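Local coordinates for type III secretion system effector protein ExoU (Pseudomonas fluorescens, PDB 4QMK) that probably hydrolyses host phospholipids as a secreted patatin-like phospholipase brought to the plasma membrane by a phosphatidylinositol 4,5-bisphosphate-binding domain, at residues Leu387-Gly392 with Lys411-Ala416; Leu69-Gly74 with Leu333-Glu338. One frame throughout, in Å; residues are numbered along the deposited sequence.

Contact 1: residues Leu387-Gly392 with Lys411-Ala416; sequences LNSDKG and KQHLQA
The imidazole of His-413 has the side chain of Lys-391 over one face, with CB above the ring centre, modelled closer than is realistic, while the hydroxyl of Ser-389 meets the ring at its edge, near its plane. A third neighbour, Asp-390, approaches obliquely, its OD1 4.4 Å from NE2 of His-413. The edge contact is a hydrogen bond: OG of Ser-389 lies 3.3 Å from NE2 of His-413, and either atom could be the donor. Its angle of 148° leaves it moderately bent. CB of His-413 points toward the turn, and CG continues anti to the backbone N (chi1 179°). Bends of the lysine chain at chi2 and chi3 bring CE beside CB and CG of His-413; in between, CG of Lys-391 is 3.5 Å from ND1 of His-413. The two side chains thus run antiparallel, the lysine toward the base of the histidine. NZ of Lys-391 remains 4.8 Å from ND1 of His-413 and forms a long, weak ion pair with Glu-409, one turn before His-413 on the same helix. The carboxylate of Asp-390 might favour a protonated imidazole and the lysine oppose it. Away from the imidazole the contact turns apolar: the CD2 atoms of Leu-387 and Leu-414 meet at 4.1 Å, and Leu-414 also packs on Phe-394. Ser-389 to Gly-392 form a type I turn closed by two backbone bonds, Ser-389 N to Gly-392 O at 2.8 Å and Gly-392 N to Ser-389 O at 2.9 Å. The backbone angles of Gly-392 would jam a CB against the carbonyl O of Lys-391, which calls for glycine. This is a two-residue (2:2) beta hairpin at the border of the mixed sheet, its turn packed on His-413 and the strand before it on Leu-414 of helix 408-431.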
loop_
_atom_site.group_PDB
_atom_site.type_symbol
_atom_site.label_atom_id
_atom_site.label_comp_id
_atom_site.label_asym_id
_atom_site.label_seq_id
_atom_site.Cartn_x
_atom_site.Cartn_y
_atom_site.Cartn_z
ATOM N N LEU A 387 38.082 20.104 2.265
ATOM C CA LEU A 387 38.065 20.350 0.823
ATOM C C LEU A 387 39.254 21.162 0.338
ATOM O O LEU A 387 39.420 21.327 -0.859
ATOM C CB LEU A 387 36.751 21.041 0.414
ATOM C CG LEU A 387 35.519 20.135 0.538
ATOM C CD1 LEU A 387 34.222 20.915 0.380
ATOM C CD2 LEU A 387 35.592 18.993 -0.472
ATOM N N ASN A 388 40.092 21.631 1.263
ATOM C CA ASN A 388 41.217 22.501 0.936
ATOM C C ASN A 388 42.562 22.055 1.537
ATOM O O ASN A 388 42.665 21.818 2.754
ATOM C CB ASN A 388 40.919 23.918 1.426
ATOM C CG ASN A 388 42.025 24.888 1.074
ATOM O OD1 ASN A 388 42.577 24.861 -0.035
ATOM N ND2 ASN A 388 42.364 25.736 2.001
ATOM N N SER A 389 43.586 21.963 0.682
ATOM C CA SER A 389 44.947 21.561 1.092
ATOM C C SER A 389 46.005 21.991 0.045
ATOM O O SER A 389 45.668 22.590 -0.980
ATOM C CB SER A 389 45.012 20.029 1.292
ATOM O OG SER A 389 44.753 19.317 0.076
ATOM N N ASP A 390 47.275 21.665 0.314
ATOM C CA ASP A 390 48.390 21.910 -0.623
ATOM C C ASP A 390 48.110 21.324 -2.009
ATOM O O ASP A 390 48.426 21.928 -3.018
ATOM C CB ASP A 390 49.689 21.278 -0.091
ATOM C CG ASP A 390 49.616 19.729 -0.015
ATOM O OD1 ASP A 390 48.536 19.189 0.340
ATOM O OD2 ASP A 390 50.645 19.062 -0.314
ATOM N N LYS A 391 47.502 20.143 -2.048
ATOM C CA LYS A 391 47.199 19.480 -3.318
ATOM C C LYS A 391 45.995 20.075 -4.067
ATOM O O LYS A 391 45.609 19.559 -5.132
ATOM C CB LYS A 391 47.029 17.970 -3.096
ATOM C CG LYS A 391 48.204 17.113 -3.573
ATOM C CD LYS A 391 48.105 16.802 -5.071
ATOM C CE LYS A 391 46.899 15.904 -5.362
ATOM N NZ LYS A 391 46.832 15.294 -6.719
ATOM N N GLY A 392 45.416 21.147 -3.518
ATOM C CA GLY A 392 44.300 21.831 -4.162
ATOM C C GLY A 392 43.211 22.282 -3.222
ATOM O O GLY A 392 43.088 21.791 -2.099
ATOM N N LYS A 411 40.872 13.388 -7.527
ATOM C CA LYS A 411 39.891 12.563 -6.844
ATOM C C LYS A 411 40.572 11.627 -5.829
ATOM O O LYS A 411 40.108 11.462 -4.705
ATOM C CB LYS A 411 39.085 11.733 -7.860
ATOM C CG LYS A 411 38.290 12.577 -8.852
ATOM C CD LYS A 411 37.367 11.733 -9.730
ATOM C CE LYS A 411 36.769 12.585 -10.848
ATOM N NZ LYS A 411 35.923 11.752 -11.751
ATOM N N GLN A 412 41.660 11.011 -6.270
ATOM C CA GLN A 412 42.451 10.083 -5.472
ATOM C C GLN A 412 42.998 10.828 -4.260
ATOM O O GLN A 412 43.060 10.292 -3.176
ATOM C CB GLN A 412 43.599 9.522 -6.373
ATOM C CG GLN A 412 44.098 8.091 -6.088
ATOM C CD GLN A 412 44.816 7.434 -7.325
ATOM O OE1 GLN A 412 44.300 7.468 -8.475
ATOM N NE2 GLN A 412 45.986 6.814 -7.084
ATOM N N HIS A 413 43.369 12.082 -4.442
ATOM C CA HIS A 413 43.918 12.859 -3.345
ATOM C C HIS A 413 42.839 13.265 -2.283
ATOM O O HIS A 413 43.061 13.155 -1.062
ATOM C CB HIS A 413 44.614 14.127 -3.837
ATOM C CG HIS A 413 45.156 14.954 -2.702
ATOM N ND1 HIS A 413 46.322 14.623 -2.034
ATOM C CD2 HIS A 413 44.625 16.009 -2.027
ATOM C CE1 HIS A 413 46.510 15.466 -1.030
ATOM N NE2 HIS A 413 45.496 16.317 -1.003
ATOM N N LEU A 414 41.700 13.745 -2.773
ATOM C CA LEU A 414 40.636 14.195 -1.922
ATOM C C LEU A 414 40.122 13.006 -1.126
ATOM O O LEU A 414 39.924 13.085 0.098
ATOM C CB LEU A 414 39.535 14.817 -2.751
ATOM C CG LEU A 414 38.672 15.760 -1.945
ATOM C CD1 LEU A 414 39.458 17.021 -1.636
ATOM C CD2 LEU A 414 37.389 16.087 -2.694
ATOM N N GLN A 415 39.996 11.886 -1.819
ATOM C CA GLN A 415 39.572 10.654 -1.182
ATOM C C GLN A 415 40.539 10.235 -0.087
ATOM O O GLN A 415 40.134 9.784 0.975
ATOM C CB GLN A 415 39.406 9.561 -2.220
ATOM C CG GLN A 415 38.222 9.845 -3.144
ATOM C CD GLN A 415 38.161 8.937 -4.327
ATOM O OE1 GLN A 415 38.997 8.056 -4.484
ATOM N NE2 GLN A 415 37.139 9.122 -5.158
ATOM N N ALA A 416 41.825 10.407 -0.331
ATOM C CA ALA A 416 42.818 10.067 0.706
ATOM C C ALA A 416 42.782 11.071 1.899
ATOM O O ALA A 416 43.131 10.709 2.975
ATOM C CB ALA A 416 44.219 9.970 0.093
#

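Contact 2: residues Leu69-Gly74 with Leu333-Glu338; sequences LVLSGG and LIVKFE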
loop_
_atom_site.group_PDB
_atom_site.type_symbol
_atom_site.label_atom_id
_atom_site.label_comp_id
_atom_site.label_asym_id
_atom_site.label_seq_id
_atom_site.Cartn_x
_atom_site.Cartn_y
_atom_site.Cartn_z
ATOM N N LEU A 69 25.281 5.634 9.914
ATOM C CA LEU A 69 26.142 6.474 9.062
ATOM C C LEU A 69 25.215 7.486 8.419
ATOM O O LEU A 69 24.219 7.107 7.783
ATOM C CB LEU A 69 26.821 5.622 8.011
ATOM C CG LEU A 69 27.682 6.294 6.966
ATOM C CD1 LEU A 69 28.807 7.140 7.562
ATOM C CD2 LEU A 69 28.296 5.203 6.094
ATOM N N VAL A 70 25.479 8.765 8.625
ATOM C CA VAL A 70 24.610 9.783 8.059
ATOM C C VAL A 70 25.386 10.569 7.037
ATOM O O VAL A 70 26.387 11.180 7.385
ATOM C CB VAL A 70 24.112 10.786 9.158
ATOM C CG1 VAL A 70 23.186 11.816 8.565
ATOM C CG2 VAL A 70 23.388 10.044 10.288
ATOM N N LEU A 71 24.907 10.615 5.809
ATOM C CA LEU A 71 25.580 11.408 4.712
ATOM C C LEU A 71 24.789 12.662 4.344
ATOM O O LEU A 71 23.754 12.563 3.716
ATOM C CB LEU A 71 25.772 10.526 3.455
ATOM C CG LEU A 71 26.406 9.160 3.732
ATOM C CD1 LEU A 71 26.608 8.355 2.493
ATOM C CD2 LEU A 71 27.742 9.354 4.399
ATOM N N SER A 72 25.306 13.836 4.689
ATOM C CA SER A 72 24.643 15.138 4.397
ATOM C C SER A 72 25.152 15.612 3.082
ATOM O O SER A 72 26.027 16.432 2.999
ATOM C CB SER A 72 25.018 16.108 5.501
ATOM O OG SER A 72 24.972 15.412 6.740
ATOM N N GLY A 73 24.595 15.062 2.040
ATOM C CA GLY A 73 25.213 15.101 0.738
ATOM C C GLY A 73 25.245 16.334 -0.092
ATOM O O GLY A 73 24.811 17.416 0.305
ATOM N N GLY A 74 25.813 16.120 -1.274
ATOM C CA GLY A 74 26.082 17.133 -2.298
ATOM C C GLY A 74 26.541 16.261 -3.436
ATOM O O GLY A 74 26.874 15.088 -3.233
ATOM N N LEU A 333 27.920 8.324 12.878
ATOM C CA LEU A 333 29.006 8.991 12.211
ATOM C C LEU A 333 28.262 9.884 11.236
ATOM O O LEU A 333 27.523 9.399 10.362
ATOM C CB LEU A 333 29.913 8.014 11.466
ATOM C CG LEU A 333 31.040 8.668 10.677
ATOM C CD1 LEU A 333 31.959 9.477 11.559
ATOM C CD2 LEU A 333 31.857 7.563 10.052
ATOM N N ILE A 334 28.404 11.190 11.392
ATOM C CA ILE A 334 27.652 12.119 10.584
ATOM C C ILE A 334 28.647 12.755 9.723
ATOM O O ILE A 334 29.604 13.336 10.222
ATOM C CB ILE A 334 26.954 13.176 11.488
ATOM C CG1 ILE A 334 25.968 12.454 12.406
ATOM C CG2 ILE A 334 26.252 14.212 10.632
ATOM C CD1 ILE A 334 25.477 13.258 13.628
ATOM N N VAL A 335 28.471 12.694 8.432
ATOM C CA VAL A 335 29.574 13.159 7.510
ATOM C C VAL A 335 29.199 14.413 6.820
ATOM O O VAL A 335 28.261 14.407 6.055
ATOM C CB VAL A 335 29.880 12.099 6.460
ATOM C CG1 VAL A 335 31.044 12.530 5.602
ATOM C CG2 VAL A 335 30.206 10.788 7.154
ATOM N N LYS A 336 29.893 15.504 7.160
ATOM C CA LYS A 336 29.694 16.817 6.551
ATOM C C LYS A 336 30.915 17.293 5.793
ATOM O O LYS A 336 32.002 16.760 5.925
ATOM C CB LYS A 336 29.400 17.864 7.612
ATOM C CG LYS A 336 27.997 17.759 8.121
ATOM C CD LYS A 336 27.684 18.724 9.250
ATOM C CE LYS A 336 26.255 18.428 9.741
ATOM N NZ LYS A 336 25.716 19.348 10.791
ATOM N N PHE A 337 30.741 18.370 5.049
ATOM C CA PHE A 337 31.854 18.964 4.334
ATOM C C PHE A 337 32.279 20.327 4.918
ATOM O O PHE A 337 31.457 21.058 5.476
ATOM C CB PHE A 337 31.480 19.050 2.877
ATOM C CG PHE A 337 31.226 17.731 2.262
ATOM C CD1 PHE A 337 29.996 17.159 2.349
ATOM C CD2 PHE A 337 32.243 17.050 1.618
ATOM C CE1 PHE A 337 29.775 15.919 1.782
ATOM C CE2 PHE A 337 32.041 15.827 1.073
ATOM C CZ PHE A 337 30.806 15.256 1.140
ATOM N N GLU A 338 33.569 20.642 4.755
ATOM C CA GLU A 338 34.234 21.890 5.273
ATOM C C GLU A 338 33.508 23.243 5.135
ATOM O O GLU A 338 32.938 23.532 4.097
ATOM C CB GLU A 338 35.622 22.000 4.625
ATOM C CG GLU A 338 36.463 23.155 5.158
ATOM C CD GLU A 338 37.886 23.177 4.604
ATOM O OE1 GLU A 338 38.569 24.198 4.780
ATOM O OE2 GLU A 338 38.322 22.184 3.998
#
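Val-70 forms two backbone hydrogen bonds to strand 333-337, its N giving to Leu-333 O at 2.8 Å and its O accepting from Val-335 N at the same distance, both nearly straight. One residue thus bridges two positions of its partner, as the parallel arrangement requires. A third bond, Ser-72 N to Val-335 O, is weak at 3.3 Å. Leu-333 O also receives a CA-H...O contact from Leu-69 CA at 3.5 Å. On the face carrying Leu-69, Leu-71, Leu-333 and Val-335, CD1 of Leu-69 touches both CD2 of Leu-333 (4.0 Å) and CG2 of Val-335 (3.9 Å), and CD2 of Leu-71 reaches the same CG2 from its place alongside. In Leu-69 CG is anti to the backbone N (chi1 176°), and chi2 of 56° then turns CD1 toward the neighbouring strand. Val-70 and Ile-334 stand next to each other on the other face, CB of Val-70 against CG1 of Ile-334. Farther on, Ser-72 O meets the ring edge of Phe-337, in its plane, 4.0 Å from CE1. The glycines after Ser-72 probably belong to the oxyanion-hole loop, as in patatin relatives. The leucine-rich face is covered by helix 81-90 through Phe-81, Met-84 and Leu-88, and Phe-378 of helix 374-380 packs on Ile-334. Strand 99-103, which leads to a probable nucleophile elbow, and strand 382-389 flank the pair.

Overall arrangement
Contact 2 comes first along the chain and closes before contact 1 opens, yet both belong to the same mixed sheet, with centres about 17 Å apart. Strand 332-337 of contact 2 neighbours strand 382-389, whose end forms the hairpin of contact 1. They touch directly: OE2 of Glu-338 lies 2.7 Å from Leu-387 N, a probable hydrogen bond, and CD1 of Leu-387 packs on CB of Phe-337. Contact 2 joins two inner strands beside the probable catalytic elements of the patatin-like fold. Contact 1 lies near the sheet's border, where helix 408-431 meets the hairpin. Together they trace the sheet from its interior to one margin.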